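Local coordinates for packaging enzyme P4 (Pseudomonas phage phi13, PDB 4BLP), which probably hydrolyses nucleoside triphosphates as a hexameric RecA-like helicase that would drive packaging of the viral RNA into the capsid, at residues V136-H149 / S290-S302. Sequence-based numbering, arbitrary orientation.
Sequences VHNWQVRNHLSGLH and SQTIRSGTGRIFS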
ATOM      1  N   VAL D 136      43.252  -5.220  -8.317  1.00 17.62           N
ATOM      2  CA  VAL D 136      42.728  -6.548  -8.648  1.00 15.70           C
ATOM      3  C   VAL D 136      43.058  -7.480  -7.492  1.00 18.43           C
ATOM      4  O   VAL D 136      43.898  -7.156  -6.633  1.00 18.11           O
ATOM      5  CB  VAL D 136      43.151  -7.100 -10.026  1.00 18.90           C
ATOM      6  CG1 VAL D 136      42.644  -6.192 -11.147  1.00 18.31           C
ATOM      7  CG2 VAL D 136      44.667  -7.308 -10.110  1.00 18.86           C
ATOM      8  N   HIS D 137      42.355  -8.614  -7.432  1.00 13.56           N
ATOM      9  CA  HIS D 137      42.376  -9.481  -6.247  1.00 12.38           C
ATOM     10  C   HIS D 137      42.488 -10.936  -6.579  1.00 17.46           C
ATOM     11  O   HIS D 137      41.926 -11.383  -7.569  1.00 15.20           O
ATOM     12  CB  HIS D 137      41.058  -9.248  -5.456  1.00 11.67           C
ATOM     13  CG  HIS D 137      40.914  -7.830  -4.995  1.00 14.65           C
ATOM     14  ND1 HIS D 137      40.274  -6.857  -5.775  1.00 17.05           N
ATOM     15  CD2 HIS D 137      41.457  -7.232  -3.914  1.00 15.06           C
ATOM     16  CE1 HIS D 137      40.385  -5.726  -5.081  1.00 15.06           C
ATOM     17  NE2 HIS D 137      41.113  -5.896  -3.979  1.00 16.36           N
ATOM     18  N   ASN D 138      43.142 -11.695  -5.685  1.00 16.11           N
ATOM     19  CA  ASN D 138      43.324 -13.125  -5.874  1.00 17.30           C
ATOM     20  C   ASN D 138      42.183 -13.861  -5.206  1.00 19.44           C
ATOM     21  O   ASN D 138      42.215 -14.134  -4.004  1.00 20.25           O
ATOM     22  CB  ASN D 138      44.708 -13.581  -5.326  1.00 18.17           C
ATOM     23  CG  ASN D 138      45.105 -14.974  -5.743  1.00 42.18           C
ATOM     24  OD1 ASN D 138      44.324 -15.737  -6.316  1.00 27.64           O
ATOM     25  ND2 ASN D 138      46.339 -15.349  -5.452  1.00 47.58           N
ATOM     26  N   TRP D 139      41.102 -14.070  -5.961  1.00 15.93           N
ATOM     27  CA  TRP D 139      39.922 -14.794  -5.490  1.00 14.35           C
ATOM     28  C   TRP D 139      39.379 -15.543  -6.669  1.00 16.52           C
ATOM     29  O   TRP D 139      38.838 -14.900  -7.576  1.00 15.15           O
ATOM     30  CB  TRP D 139      38.850 -13.858  -4.898  1.00 12.41           C
ATOM     31  CG  TRP D 139      37.537 -14.558  -4.610  1.00 13.25           C
ATOM     32  CD1 TRP D 139      36.353 -14.389  -5.266  1.00 15.45           C
ATOM     33  CD2 TRP D 139      37.287 -15.518  -3.571  1.00 12.72           C
ATOM     34  NE1 TRP D 139      35.398 -15.225  -4.737  1.00 13.47           N
ATOM     35  CE2 TRP D 139      35.938 -15.917  -3.685  1.00 15.71           C
ATOM     36  CE3 TRP D 139      38.095 -16.116  -2.571  1.00 14.83           C
ATOM     37  CZ2 TRP D 139      35.362 -16.868  -2.830  1.00 16.14           C
ATOM     38  CZ3 TRP D 139      37.502 -17.005  -1.679  1.00 16.80           C
ATOM     39  CH2 TRP D 139      36.156 -17.387  -1.824  1.00 16.53           C
ATOM     40  N   GLN D 140      39.559 -16.902  -6.664  1.00 13.80           N
ATOM     41  CA  GLN D 140      39.111 -17.820  -7.738  1.00 14.85           C
ATOM     42  C   GLN D 140      39.993 -17.658  -8.973  1.00 19.81           C
ATOM     43  O   GLN D 140      40.376 -18.657  -9.564  1.00 21.65           O
ATOM     44  CB  GLN D 140      37.607 -17.641  -8.076  1.00 14.55           C
ATOM     45  CG  GLN D 140      36.689 -17.779  -6.848  1.00 15.26           C
ATOM     46  CD  GLN D 140      36.816 -19.145  -6.216  1.00 22.86           C
ATOM     47  OE1 GLN D 140      36.483 -20.165  -6.822  1.00 17.52           O
ATOM     48  NE2 GLN D 140      37.321 -19.205  -4.980  1.00 20.16           N
ATOM     49  N   VAL D 141      40.299 -16.406  -9.373  1.00 15.66           N
ATOM     50  CA  VAL D 141      41.242 -16.045 -10.450  1.00 16.27           C
ATOM     51  C   VAL D 141      42.217 -15.061  -9.824  1.00 20.33           C
ATOM     52  O   VAL D 141      41.867 -14.427  -8.827  1.00 20.11           O
ATOM     53  CB  VAL D 141      40.589 -15.494 -11.738  1.00 20.33           C
ATOM     54  CG1 VAL D 141      39.692 -16.549 -12.385  1.00 21.07           C
ATOM     55  CG2 VAL D 141      39.830 -14.182 -11.478  1.00 18.87           C
ATOM     56  N   ARG D 142      43.418 -14.894 -10.415  1.00 17.48           N
ATOM     57  CA  ARG D 142      44.435 -14.020  -9.838  1.00 17.98           C
ATOM     58  C   ARG D 142      44.117 -12.536  -9.926  1.00 21.02           C
ATOM     59  O   ARG D 142      44.668 -11.759  -9.143  1.00 19.50           O
ATOM     60  CB  ARG D 142      45.792 -14.273 -10.532  1.00 21.88           C
ATOM     61  CG  ARG D 142      46.380 -15.631 -10.166  1.00 44.26           C
ATOM     62  CD  ARG D 142      47.743 -15.828 -10.766  1.00 69.57           C
ATOM     63  NE  ARG D 142      48.231 -17.166 -10.461  1.00 87.91           N
ATOM     64  CZ  ARG D 142      49.268 -17.734 -11.057  1.00107.43           C
ATOM     65  NH1 ARG D 142      49.940 -17.082 -11.999  1.00 96.60           N
ATOM     66  NH2 ARG D 142      49.645 -18.958 -10.719  1.00 96.89           N
ATOM     67  N   ASN D 143      43.237 -12.134 -10.862  1.00 15.00           N
ATOM     68  CA  ASN D 143      42.991 -10.724 -11.135  1.00 13.34           C
ATOM     69  C   ASN D 143      41.508 -10.382 -11.152  1.00 13.43           C
ATOM     70  O   ASN D 143      41.040  -9.678 -12.044  1.00 13.65           O
ATOM     71  CB  ASN D 143      43.638 -10.370 -12.487  1.00 15.79           C
ATOM     72  CG  ASN D 143      43.095 -11.168 -13.660  1.00 23.28           C
ATOM     73  OD1 ASN D 143      42.483 -12.244 -13.504  1.00 19.31           O
ATOM     74  ND2 ASN D 143      43.246 -10.606 -14.843  1.00 20.90           N
ATOM     75  N   HIS D 144      40.799 -10.789 -10.092  1.00 11.11           N
ATOM     76  CA  HIS D 144      39.372 -10.463  -9.927  1.00 10.22           C
ATOM     77  C   HIS D 144      39.254  -8.945  -9.775  1.00 13.38           C
ATOM     78  O   HIS D 144      40.031  -8.360  -9.005  1.00 13.36           O
ATOM     79  CB  HIS D 144      38.847 -11.203  -8.682  1.00 10.32           C
ATOM     80  CG  HIS D 144      37.352 -11.311  -8.558  1.00 11.60           C
ATOM     81  ND1 HIS D 144      36.538 -10.186  -8.574  1.00 12.94           N
ATOM     82  CD2 HIS D 144      36.583 -12.410  -8.382  1.00 12.46           C
ATOM     83  CE1 HIS D 144      35.292 -10.632  -8.410  1.00 12.73           C
ATOM     84  NE2 HIS D 144      35.263 -11.967  -8.310  1.00 12.06           N
ATOM     85  N   LEU D 145      38.321  -8.279 -10.500  1.00 11.44           N
ATOM     86  CA  LEU D 145      38.186  -6.828 -10.261  1.00 11.39           C
ATOM     87  C   LEU D 145      37.671  -6.559  -8.849  1.00 12.04           C
ATOM     88  O   LEU D 145      37.007  -7.416  -8.244  1.00 12.17           O
ATOM     89  CB  LEU D 145      37.188  -6.194 -11.258  1.00 12.88           C
ATOM     90  CG  LEU D 145      37.703  -6.056 -12.713  1.00 18.09           C
ATOM     91  CD1 LEU D 145      36.592  -5.461 -13.591  1.00 18.04           C
ATOM     92  CD2 LEU D 145      38.976  -5.186 -12.791  1.00 18.75           C
ATOM     93  N   SER D 146      37.943  -5.345  -8.339  1.00 10.33           N
ATOM     94  CA  SER D 146      37.353  -4.914  -7.087  1.00  9.42           C
ATOM     95  C   SER D 146      35.829  -4.855  -7.285  1.00 11.26           C
ATOM     96  O   SER D 146      35.347  -4.566  -8.389  1.00 11.44           O
ATOM     97  CB  SER D 146      37.884  -3.542  -6.690  1.00 11.65           C
ATOM     98  OG  SER D 146      39.277  -3.588  -6.449  1.00 12.04           O
ATOM     99  N   GLY D 147      35.108  -5.145  -6.222  1.00  9.10           N
ATOM    100  CA  GLY D 147      33.649  -5.191  -6.258  1.00  8.91           C
ATOM    101  C   GLY D 147      33.151  -6.206  -5.254  1.00 11.41           C
ATOM    102  O   GLY D 147      33.769  -6.431  -4.214  1.00 11.44           O
ATOM    103  N   LEU D 148      32.024  -6.833  -5.588  1.00  8.38           N
ATOM    104  CA  LEU D 148      31.381  -7.838  -4.770  1.00  7.98           C
ATOM    105  C   LEU D 148      31.325  -9.118  -5.544  1.00 10.93           C
ATOM    106  O   LEU D 148      30.971  -9.090  -6.731  1.00 10.60           O
ATOM    107  CB  LEU D 148      29.954  -7.318  -4.447  1.00  8.25           C
ATOM    108  CG  LEU D 148      29.008  -8.249  -3.695  1.00 12.98           C
ATOM    109  CD1 LEU D 148      29.563  -8.583  -2.263  1.00 12.71           C
ATOM    110  CD2 LEU D 148      27.604  -7.606  -3.575  1.00  9.94           C
ATOM    111  N   HIS D 149      31.663 -10.241  -4.884  1.00  8.74           N
ATOM    112  CA  HIS D 149      31.540 -11.586  -5.472  1.00  8.59           C
ATOM    113  C   HIS D 149      30.456 -12.289  -4.684  1.00 12.57           C
ATOM    114  O   HIS D 149      30.599 -12.432  -3.476  1.00 11.42           O
ATOM    115  CB  HIS D 149      32.863 -12.382  -5.389  1.00  9.09           C
ATOM    116  CG  HIS D 149      32.789 -13.695  -6.107  1.00 11.40           C
ATOM    117  ND1 HIS D 149      33.407 -13.874  -7.332  1.00 12.95           N
ATOM    118  CD2 HIS D 149      32.128 -14.834  -5.777  1.00 13.06           C
ATOM    119  CE1 HIS D 149      33.141 -15.125  -7.690  1.00 12.62           C
ATOM    120  NE2 HIS D 149      32.365 -15.741  -6.798  1.00 12.09           N
ATOM    121  N   SER D 290      28.579 -23.300 -11.551  1.00 14.97           N
ATOM    122  CA  SER D 290      28.982 -22.324 -12.551  1.00 15.00           C
ATOM    123  C   SER D 290      29.643 -21.147 -11.867  1.00 17.18           C
ATOM    124  O   SER D 290      29.452 -20.941 -10.667  1.00 14.55           O
ATOM    125  CB  SER D 290      27.782 -21.862 -13.372  1.00 16.47           C
ATOM    126  OG  SER D 290      26.903 -21.068 -12.602  1.00 18.07           O
ATOM    127  N   GLN D 291      30.450 -20.392 -12.627  1.00 14.37           N
ATOM    128  CA  GLN D 291      31.126 -19.238 -12.071  1.00 13.09           C
ATOM    129  C   GLN D 291      31.344 -18.219 -13.167  1.00 15.38           C
ATOM    130  O   GLN D 291      31.640 -18.603 -14.285  1.00 15.36           O
ATOM    131  CB  GLN D 291      32.442 -19.677 -11.436  1.00 14.18           C
ATOM    132  CG  GLN D 291      33.212 -18.529 -10.720  1.00 17.15           C
ATOM    133  CD  GLN D 291      34.399 -19.138 -10.019  1.00 27.57           C
ATOM    134  OE1 GLN D 291      35.424 -19.434 -10.648  1.00 20.39           O
ATOM    135  NE2 GLN D 291      34.256 -19.388  -8.722  1.00 14.91           N
ATOM    136  N   THR D 292      31.185 -16.937 -12.859  1.00 11.49           N
ATOM    137  CA  THR D 292      31.471 -15.879 -13.832  1.00 11.05           C
ATOM    138  C   THR D 292      32.126 -14.749 -13.082  1.00 13.63           C
ATOM    139  O   THR D 292      31.636 -14.379 -12.004  1.00 13.41           O
ATOM    140  CB  THR D 292      30.254 -15.433 -14.649  1.00 13.69           C
ATOM    141  OG1 THR D 292      30.697 -14.403 -15.564  1.00 16.13           O
ATOM    142  CG2 THR D 292      29.062 -14.916 -13.770  1.00 14.13           C
ATOM    143  N   ILE D 293      33.260 -14.261 -13.601  1.00 10.65           N
ATOM    144  CA  ILE D 293      34.007 -13.185 -12.952  1.00 11.23           C
ATOM    145  C   ILE D 293      34.442 -12.120 -13.936  1.00 17.20           C
ATOM    146  O   ILE D 293      34.977 -12.460 -14.998  1.00 17.10           O
ATOM    147  CB  ILE D 293      35.259 -13.804 -12.258  1.00 14.21           C
ATOM    148  CG1 ILE D 293      34.852 -14.719 -11.071  1.00 13.88           C
ATOM    149  CG2 ILE D 293      36.284 -12.724 -11.826  1.00 14.45           C
ATOM    150  CD1 ILE D 293      35.979 -15.662 -10.577  1.00 17.03           C
ATOM    151  N   ARG D 294      34.299 -10.835 -13.540  1.00 12.97           N
ATOM    152  CA  ARG D 294      34.837  -9.709 -14.304  1.00 12.32           C
ATOM    153  C   ARG D 294      36.274  -9.561 -13.805  1.00 16.79           C
ATOM    154  O   ARG D 294      36.477  -9.201 -12.624  1.00 15.17           O
ATOM    155  CB  ARG D 294      34.005  -8.418 -14.043  1.00 14.82           C
ATOM    156  CG  ARG D 294      32.536  -8.563 -14.468  1.00 16.87           C
ATOM    157  CD  ARG D 294      31.726  -7.291 -14.177  1.00 20.08           C
ATOM    158  NE  ARG D 294      30.300  -7.621 -14.046  1.00 21.18           N
ATOM    159  CZ  ARG D 294      29.441  -7.681 -15.053  1.00 33.57           C
ATOM    160  NH1 ARG D 294      29.829  -7.368 -16.283  1.00 26.01           N
ATOM    161  NH2 ARG D 294      28.181  -8.041 -14.837  1.00 21.42           N
ATOM    162  N   SER D 295      37.264  -9.936 -14.632  1.00 12.73           N
ATOM    163  CA  SER D 295      38.675  -9.816 -14.281  1.00 11.99           C
ATOM    164  C   SER D 295      39.315  -8.635 -14.988  1.00 16.21           C
ATOM    165  O   SER D 295      38.712  -8.025 -15.911  1.00 15.90           O
ATOM    166  CB  SER D 295      39.455 -11.104 -14.604  1.00 14.87           C
ATOM    167  OG  SER D 295      39.874 -11.127 -15.964  1.00 18.51           O
ATOM    168  N   GLY D 296      40.561  -8.360 -14.592  1.00 14.37           N
ATOM    169  CA  GLY D 296      41.336  -7.290 -15.217  1.00 16.20           C
ATOM    170  C   GLY D 296      41.622  -7.565 -16.691  1.00 23.45           C
ATOM    171  O   GLY D 296      41.899  -6.629 -17.439  1.00 22.69           O
ATOM    172  N   THR D 297      41.512  -8.832 -17.137  1.00 19.02           N
ATOM    173  CA  THR D 297      41.778  -9.192 -18.536  1.00 20.77           C
ATOM    174  C   THR D 297      40.518  -9.683 -19.275  1.00 25.08           C
ATOM    175  O   THR D 297      40.634 -10.236 -20.377  1.00 27.74           O
ATOM    176  CB  THR D 297      42.903 -10.240 -18.617  1.00 31.94           C
ATOM    177  OG1 THR D 297      42.576 -11.360 -17.788  1.00 32.35           O
ATOM    178  CG2 THR D 297      44.265  -9.668 -18.207  1.00 30.81           C
ATOM    179  N   GLY D 298      39.345  -9.437 -18.705  1.00 18.05           N
ATOM    180  CA  GLY D 298      38.076  -9.814 -19.323  1.00 17.69           C
ATOM    181  C   GLY D 298      37.259 -10.781 -18.484  1.00 22.08           C
ATOM    182  O   GLY D 298      37.622 -11.073 -17.340  1.00 21.17           O
ATOM    183  N   ARG D 299      36.135 -11.262 -19.035  1.00 18.67           N
ATOM    184  CA  ARG D 299      35.268 -12.166 -18.298  1.00 19.65           C
ATOM    185  C   ARG D 299      35.863 -13.590 -18.241  1.00 23.35           C
ATOM    186  O   ARG D 299      36.245 -14.149 -19.260  1.00 22.36           O
ATOM    187  CB  ARG D 299      33.847 -12.164 -18.888  1.00 19.99           C
ATOM    188  CG  ARG D 299      32.813 -12.822 -17.945  1.00 22.58           C
ATOM    189  CD  ARG D 299      31.420 -12.726 -18.509  1.00 24.30           C
ATOM    190  NE  ARG D 299      31.117 -13.688 -19.580  0.76 24.09           N
ATOM    191  CZ  ARG D 299      30.378 -14.785 -19.425  0.76 36.65           C
ATOM    192  NH1 ARG D 299      29.902 -15.113 -18.231  0.87 26.38           N
ATOM    193  NH2 ARG D 299      30.104 -15.558 -20.466  0.89 26.71           N
ATOM    194  N   ILE D 300      35.960 -14.157 -17.029  1.00 16.98           N
ATOM    195  CA  ILE D 300      36.485 -15.525 -16.825  1.00 16.62           C
ATOM    196  C   ILE D 300      35.327 -16.334 -16.261  1.00 17.78           C
ATOM    197  O   ILE D 300      34.784 -15.958 -15.235  1.00 16.31           O
ATOM    198  CB  ILE D 300      37.730 -15.567 -15.906  1.00 19.28           C
ATOM    199  CG1 ILE D 300      38.878 -14.631 -16.441  1.00 21.54           C
ATOM    200  CG2 ILE D 300      38.184 -17.058 -15.746  1.00 19.94           C
ATOM    201  CD1 ILE D 300      40.178 -14.630 -15.620  1.00 20.55           C
ATOM    202  N   PHE D 301      34.940 -17.432 -16.907  1.00 15.05           N
ATOM    203  CA  PHE D 301      33.736 -18.139 -16.494  1.00 13.61           C
ATOM    204  C   PHE D 301      33.811 -19.614 -16.811  1.00 16.76           C
ATOM    205  O   PHE D 301      34.620 -20.031 -17.637  1.00 15.14           O
ATOM    206  CB  PHE D 301      32.529 -17.528 -17.217  1.00 14.83           C
ATOM    207  CG  PHE D 301      32.586 -17.610 -18.732  1.00 15.34           C
ATOM    208  CD1 PHE D 301      33.279 -16.652 -19.473  1.00 18.47           C
ATOM    209  CD2 PHE D 301      31.916 -18.620 -19.417  1.00 16.57           C
ATOM    210  CE1 PHE D 301      33.332 -16.720 -20.878  1.00 21.04           C
ATOM    211  CE2 PHE D 301      31.963 -18.689 -20.820  1.00 17.97           C
ATOM    212  CZ  PHE D 301      32.667 -17.740 -21.542  1.00 19.47           C
ATOM    213  N   SER D 302      32.956 -20.414 -16.165  1.00 16.08           N
ATOM    214  CA  SER D 302      32.961 -21.867 -16.357  1.00 16.09           C
ATOM    215  C   SER D 302      31.630 -22.432 -15.954  1.00 21.81           C
ATOM    216  O   SER D 302      30.945 -21.856 -15.095  1.00 20.05           O
ATOM    217  CB  SER D 302      34.092 -22.524 -15.550  1.00 20.44           C
ATOM    218  OG  SER D 302      34.012 -22.229 -14.159  1.00 29.58           O
TER
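I293 forms the dense centre of this contact, wedged between two histidines and V141. Its CG2 lies over one face of the H144 imidazole, a CH-pi contact 3.7 Å from the ring centroid, and also meets V141 CG2. From the same side chain CG1 reaches the edge of the H149 ring, and CD1 packs on Q140 CB. Both ring nitrogens of H144 are engaged, NE2 sharing a hydrogen bond of 2.8 Å with H149 ND1 and ND1 donating to L145 O, which leaves its rotation little freedom; H149 NE2 bonds T281. Beside this core the backbones join at the bridge between H144 and S295, where L145 N donates to R294 O (3.0 Å) and G296 N to N143 O (2.9 Å). R294 itself extends away to a salt bridge with E179 of a neighbouring subunit.

Toward solvent the packing thins. V141 CG1 meets I300 CG2 tip to tip. N143 CG stands between its backbone N and carbonyl carbon (chi1 60°), bringing OD1 near S295 CB and ND2 to OG1 of exposed T297 (3.1 Å), which lies in the amide plane. At the other end Q291 NE2, also bonded to T281, donates to Q140 OE1 with the amide planes 79° apart. Residues 290-302 form a beta hairpin closed by a type I turn, S295 to G298, with an ST turn at S295; the loop entering strand 147-152, which leads to the probable P-loop, packs on this antiparallel sheet margin, as in a RecA-like NTPase core.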